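Local coordinates for UV damage endonuclease (Sulfolobus acidocaldarius, PDB 3TC3), which probably cuts DNA beside ultraviolet-induced lesions as a manganese-binding TIM-barrel endonuclease of the UvdE family in DNA excision repair, at residues Thr266-Glu271 and Glu293-Lys298; Asn272-Val277 and Val300-Glu305. All coordinates share one frame; numbering follows the deposited sequence.

Overall arrangement
From the N terminus the chain builds the closed eight-stranded barrel strand by strand, and both contacts belong to its last units. After strand 249-252 come the loop and first helical residues that hold the first half of interaction 1, followed by the rest of helix 270-279, which carries the first half of interaction 2. The chain then passes through strand 283-287 and returns as helix 293-305, whose start closes interaction 1 and whose end closes interaction 2, each over a loop of just over 20 residues. The two loops cross rather than nest. Interaction 1 ties the lead-in to helix 270-279 to helix 293-305, interaction 2 packs the two helices together, and Ile268 packing on Phe273 joins the contacts directly.

Interaction 1: Thr266-Glu271 and Glu293-Lys298; sequences TTINEE and EISALK
Lys298 and Ser295, one turn apart on helix 293-305, hold the loop residues Thr267 and Ile268 by three hydrogen bonds and a small apolar patch. Two of the bonds belong to the lysine. Its NZ donates to Thr267 OG1 at 2.7 Å and to the backbone O of Ile268 at 2.8 Å, the latter approached in the carbonyl plane at a C=O...N angle of 156°. An extended chain beyond CG gives the ammonium this reach, and it crosses the threonine side chain at about a right angle. The third bond runs the other way: the backbone N of Ile268 donates to Ser295 OG over 2.9 Å, nearly straight at 164°. With OG set beside its own backbone N (chi1 -80°), the serine has its hydroxyl directed at the loop. Asp291 ties both hydroxyls together, its OD2 bonded to Thr267 OG1 and its OD1 to Ser295 OG.

The apolar part is carried by Ile268, which slides past Lys298 in the opposite direction. Its CG1 rests 3.8 Å from Lys298 CD. Beyond CG1, the tip CD1 lies 4.1 Å from Lys298 CB, while the other branch, CG2, lies 4.0 Å from Ser295 CB. A methionine in place of Lys298 has no ammonium, which would probably leave the carbonyl of Ile268 and the hydroxyl of Thr267 without their shared donor and the loop freer to shift.

Both the N-H and the C=O of buried Ile268 are thus taken up by side chains of one helix, which probably fixes this loop residue against it. The carboxylate of Asp291, joined through Thr267 to the lysine, probably helps to balance its positive charge and keep the ammonium in place.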
# COMPACT_ATOMS: atom_id res chain seq x y z
N THR A 266 -18.05 -3.67 -0.32
CA THR A 266 -17.76 -5.06 0.03
C THR A 266 -17.34 -5.86 -1.22
O THR A 266 -16.83 -6.99 -1.09
CB THR A 266 -18.99 -5.73 0.71
OG1 THR A 266 -20.18 -5.36 0.05
CG2 THR A 266 -19.04 -5.25 2.16
N THR A 267 -17.56 -5.27 -2.40
CA THR A 267 -17.06 -5.90 -3.65
C THR A 267 -17.09 -4.82 -4.72
O THR A 267 -17.80 -3.81 -4.54
CB THR A 267 -18.04 -7.08 -4.09
OG1 THR A 267 -17.41 -7.86 -5.14
CG2 THR A 267 -19.40 -6.53 -4.64
N ILE A 268 -16.36 -5.01 -5.80
CA ILE A 268 -16.43 -4.02 -6.87
C ILE A 268 -17.70 -4.25 -7.68
O ILE A 268 -18.22 -5.34 -7.81
CB ILE A 268 -15.23 -4.01 -7.87
CG1 ILE A 268 -15.07 -5.39 -8.54
CG2 ILE A 268 -13.93 -3.64 -7.11
CD1 ILE A 268 -13.94 -5.21 -9.68
N ASN A 269 -18.22 -3.14 -8.23
CA ASN A 269 -19.30 -3.24 -9.18
C ASN A 269 -18.73 -3.23 -10.61
O ASN A 269 -17.95 -2.34 -10.98
CB ASN A 269 -20.23 -2.02 -8.96
CG ASN A 269 -21.34 -1.98 -10.00
OD1 ASN A 269 -21.14 -1.63 -11.16
ND2 ASN A 269 -22.52 -2.41 -9.58
N GLU A 270 -19.07 -4.26 -11.36
CA GLU A 270 -18.41 -4.42 -12.65
C GLU A 270 -18.66 -3.23 -13.56
O GLU A 270 -17.75 -2.85 -14.32
CB GLU A 270 -18.86 -5.70 -13.36
CG GLU A 270 -18.59 -5.70 -14.88
CD GLU A 270 -18.89 -7.01 -15.58
OE1 GLU A 270 -19.50 -7.91 -14.96
OE2 GLU A 270 -18.46 -7.17 -16.73
N GLU A 271 -19.87 -2.67 -13.56
CA GLU A 271 -20.09 -1.55 -14.47
C GLU A 271 -19.31 -0.29 -14.02
O GLU A 271 -18.84 0.48 -14.86
CB GLU A 271 -21.62 -1.27 -14.58
CG GLU A 271 -22.55 -2.57 -14.56
CD GLU A 271 -22.21 -3.51 -15.65
OE1 GLU A 271 -21.89 -2.96 -16.73
OE2 GLU A 271 -22.21 -4.78 -15.46
N GLU A 293 -9.49 -11.06 -3.16
CA GLU A 293 -9.19 -11.76 -4.43
C GLU A 293 -10.45 -12.00 -5.31
O GLU A 293 -10.30 -12.13 -6.51
CB GLU A 293 -8.49 -13.15 -4.19
CG GLU A 293 -9.45 -14.21 -3.60
CD GLU A 293 -9.85 -14.01 -2.12
OE1 GLU A 293 -9.30 -13.16 -1.34
OE2 GLU A 293 -10.73 -14.79 -1.68
N ILE A 294 -11.64 -12.04 -4.70
CA ILE A 294 -12.87 -12.29 -5.49
C ILE A 294 -13.10 -11.06 -6.44
O ILE A 294 -13.37 -11.22 -7.64
CB ILE A 294 -14.03 -12.54 -4.56
CG1 ILE A 294 -13.81 -13.83 -3.71
CG2 ILE A 294 -15.41 -12.55 -5.42
CD1 ILE A 294 -14.24 -15.11 -4.27
N SER A 295 -12.89 -9.82 -5.94
CA SER A 295 -12.91 -8.69 -6.80
C SER A 295 -11.74 -8.66 -7.77
O SER A 295 -11.92 -8.16 -8.90
CB SER A 295 -12.99 -7.35 -6.02
OG SER A 295 -14.33 -7.14 -5.62
N ALA A 296 -10.55 -9.14 -7.37
CA ALA A 296 -9.43 -9.15 -8.29
C ALA A 296 -9.73 -10.07 -9.47
O ALA A 296 -9.39 -9.71 -10.61
CB ALA A 296 -8.18 -9.62 -7.58
N LEU A 297 -10.43 -11.17 -9.20
CA LEU A 297 -10.86 -12.05 -10.31
C LEU A 297 -11.83 -11.38 -11.23
O LEU A 297 -11.68 -11.55 -12.45
CB LEU A 297 -11.43 -13.37 -9.82
CG LEU A 297 -10.36 -14.21 -9.09
CD1 LEU A 297 -11.03 -15.39 -8.44
CD2 LEU A 297 -9.22 -14.63 -10.03
N LYS A 298 -12.76 -10.57 -10.69
CA LYS A 298 -13.75 -9.88 -11.53
C LYS A 298 -12.95 -8.86 -12.35
O LYS A 298 -13.18 -8.71 -13.58
CB LYS A 298 -14.76 -9.16 -10.64
CG LYS A 298 -15.77 -9.98 -9.72
CD LYS A 298 -16.55 -8.89 -8.79
CE LYS A 298 -17.79 -9.38 -8.12
NZ LYS A 298 -18.42 -8.10 -7.62

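Interaction 2: Asn272-Val277 and Val300-Glu305; sequences NFRRFV and VKVLKE
Arg274 reaches across from helix 270-279 to end on Glu305, passing over Val302. Its CB points past the other helix, but CG, set beside the backbone N (chi1 -75°), already touches Val302 CG1 at 3.5 Å. The chain stays extended to NE, which lies 4.0 Å from Val302 CG2 and is also paired with Glu270 OE2. Beyond it, Val302 CG1 sits over the centre of one guanidinium face. At the guanidinium's edge the two terminal nitrogens grip the carboxylate as a salt bridge: NH1 bonds Glu305 OE2 at 2.9 Å, and NH2 faces OE1 at 2.5 Å, so short that the exact distance is doubtful. The planes are 30° apart, and NH1 meets OE2 from above the carboxylate plane.

Deeper in, the Phe273 ring turns its edge to Val302 and Leu303, with CD2 4.0 Å from Val302 CG1. Val277 CG1 lies over one ring face, toward its rim, and also meets Leu303 CD2 at 3.8 Å. The helix segments cross at -45°, their axes 10.6 Å apart. Apolar inside, charged outside, this is the packing of neighbouring outer helices in a TIM barrel, here the last two, with Phe273 and Val277 resting on strand 283-287.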
# COMPACT_ATOMS: atom_id res chain seq x y z
N ASN A 272 -19.22 -0.05 -12.70
CA ASN A 272 -18.41 1.07 -12.18
C ASN A 272 -16.95 0.86 -12.58
O ASN A 272 -16.27 1.80 -12.97
CB ASN A 272 -18.57 1.24 -10.66
CG ASN A 272 -19.91 1.78 -10.28
OD1 ASN A 272 -20.56 2.47 -11.06
ND2 ASN A 272 -20.34 1.49 -9.09
N PHE A 273 -16.48 -0.37 -12.42
CA PHE A 273 -15.08 -0.64 -12.75
C PHE A 273 -14.80 -0.45 -14.22
O PHE A 273 -13.77 0.14 -14.59
CB PHE A 273 -14.68 -2.07 -12.23
CG PHE A 273 -13.24 -2.38 -12.44
CD1 PHE A 273 -12.26 -1.74 -11.68
CD2 PHE A 273 -12.86 -3.26 -13.45
CE1 PHE A 273 -10.88 -2.03 -11.93
CE2 PHE A 273 -11.51 -3.56 -13.68
CZ PHE A 273 -10.51 -2.95 -12.91
N ARG A 274 -15.73 -0.98 -15.03
CA ARG A 274 -15.59 -0.76 -16.49
C ARG A 274 -15.57 0.74 -16.82
O ARG A 274 -14.76 1.18 -17.67
CB ARG A 274 -16.74 -1.45 -17.23
CG ARG A 274 -16.56 -2.94 -17.29
CD ARG A 274 -17.84 -3.59 -17.85
NE ARG A 274 -17.66 -5.01 -18.04
CZ ARG A 274 -17.13 -5.55 -19.12
NH1 ARG A 274 -16.69 -4.78 -20.12
NH2 ARG A 274 -17.00 -6.87 -19.14
N ARG A 275 -16.39 1.55 -16.20
CA ARG A 275 -16.39 2.98 -16.51
C ARG A 275 -15.07 3.62 -16.12
O ARG A 275 -14.51 4.49 -16.86
CB ARG A 275 -17.51 3.69 -15.80
CG ARG A 275 -18.74 3.99 -16.69
CD ARG A 275 -19.74 4.88 -15.94
NE ARG A 275 -20.72 4.00 -15.34
CZ ARG A 275 -20.81 3.74 -14.05
NH1 ARG A 275 -19.96 4.33 -13.20
NH2 ARG A 275 -21.74 2.87 -13.61
N PHE A 276 -14.49 3.17 -15.01
CA PHE A 276 -13.21 3.66 -14.61
C PHE A 276 -12.09 3.27 -15.58
O PHE A 276 -11.24 4.10 -15.95
CB PHE A 276 -12.91 3.07 -13.19
CG PHE A 276 -11.66 3.59 -12.61
CD1 PHE A 276 -11.67 4.86 -11.98
CD2 PHE A 276 -10.50 2.87 -12.66
CE1 PHE A 276 -10.57 5.39 -11.40
CE2 PHE A 276 -9.27 3.44 -12.05
CZ PHE A 276 -9.33 4.73 -11.51
N VAL A 277 -12.01 2.01 -15.93
CA VAL A 277 -10.85 1.58 -16.72
C VAL A 277 -10.96 2.15 -18.16
O VAL A 277 -9.94 2.20 -18.83
CB VAL A 277 -10.67 0.07 -16.81
CG1 VAL A 277 -10.26 -0.52 -15.45
CG2 VAL A 277 -11.84 -0.58 -17.32
N VAL A 300 -9.74 -8.92 -13.39
CA VAL A 300 -8.91 -9.56 -14.41
C VAL A 300 -9.84 -9.91 -15.61
O VAL A 300 -9.43 -9.65 -16.76
CB VAL A 300 -8.30 -10.82 -13.79
CG1 VAL A 300 -7.76 -11.75 -14.90
CG2 VAL A 300 -7.15 -10.48 -12.95
N LYS A 301 -11.01 -10.41 -15.29
CA LYS A 301 -12.00 -10.81 -16.35
C LYS A 301 -12.37 -9.59 -17.21
O LYS A 301 -12.28 -9.70 -18.44
CB LYS A 301 -13.21 -11.45 -15.72
CG LYS A 301 -14.22 -12.03 -16.72
CD LYS A 301 -15.60 -12.20 -16.04
CE LYS A 301 -16.41 -10.89 -16.28
NZ LYS A 301 -17.68 -10.68 -15.48
N VAL A 302 -12.62 -8.42 -16.59
CA VAL A 302 -12.96 -7.19 -17.34
C VAL A 302 -11.76 -6.76 -18.17
O VAL A 302 -11.89 -6.42 -19.35
CB VAL A 302 -13.46 -6.08 -16.36
CG1 VAL A 302 -13.57 -4.75 -17.05
CG2 VAL A 302 -14.78 -6.47 -15.70
N LEU A 303 -10.57 -6.74 -17.56
CA LEU A 303 -9.41 -6.20 -18.27
C LEU A 303 -9.04 -7.06 -19.47
O LEU A 303 -8.56 -6.52 -20.46
CB LEU A 303 -8.16 -6.00 -17.38
CG LEU A 303 -8.43 -4.94 -16.32
CD1 LEU A 303 -7.32 -4.91 -15.33
CD2 LEU A 303 -8.53 -3.59 -16.92
N LYS A 304 -9.25 -8.38 -19.37
CA LYS A 304 -8.89 -9.28 -20.46
C LYS A 304 -9.85 -8.97 -21.61
O LYS A 304 -9.44 -8.89 -22.78
CB LYS A 304 -9.04 -10.76 -20.03
CG LYS A 304 -7.87 -11.27 -19.19
CD LYS A 304 -8.11 -12.66 -18.51
CE LYS A 304 -7.93 -13.77 -19.50
NZ LYS A 304 -7.64 -15.08 -18.85
N GLU A 305 -11.11 -8.79 -21.27
CA GLU A 305 -12.12 -8.47 -22.27
C GLU A 305 -11.84 -7.16 -22.98
O GLU A 305 -12.06 -7.05 -24.18
CB GLU A 305 -13.51 -8.55 -21.69
CG GLU A 305 -14.55 -8.20 -22.72
CD GLU A 305 -15.71 -7.51 -22.08
OE1 GLU A 305 -16.26 -8.14 -21.16
OE2 GLU A 305 -16.06 -6.37 -22.52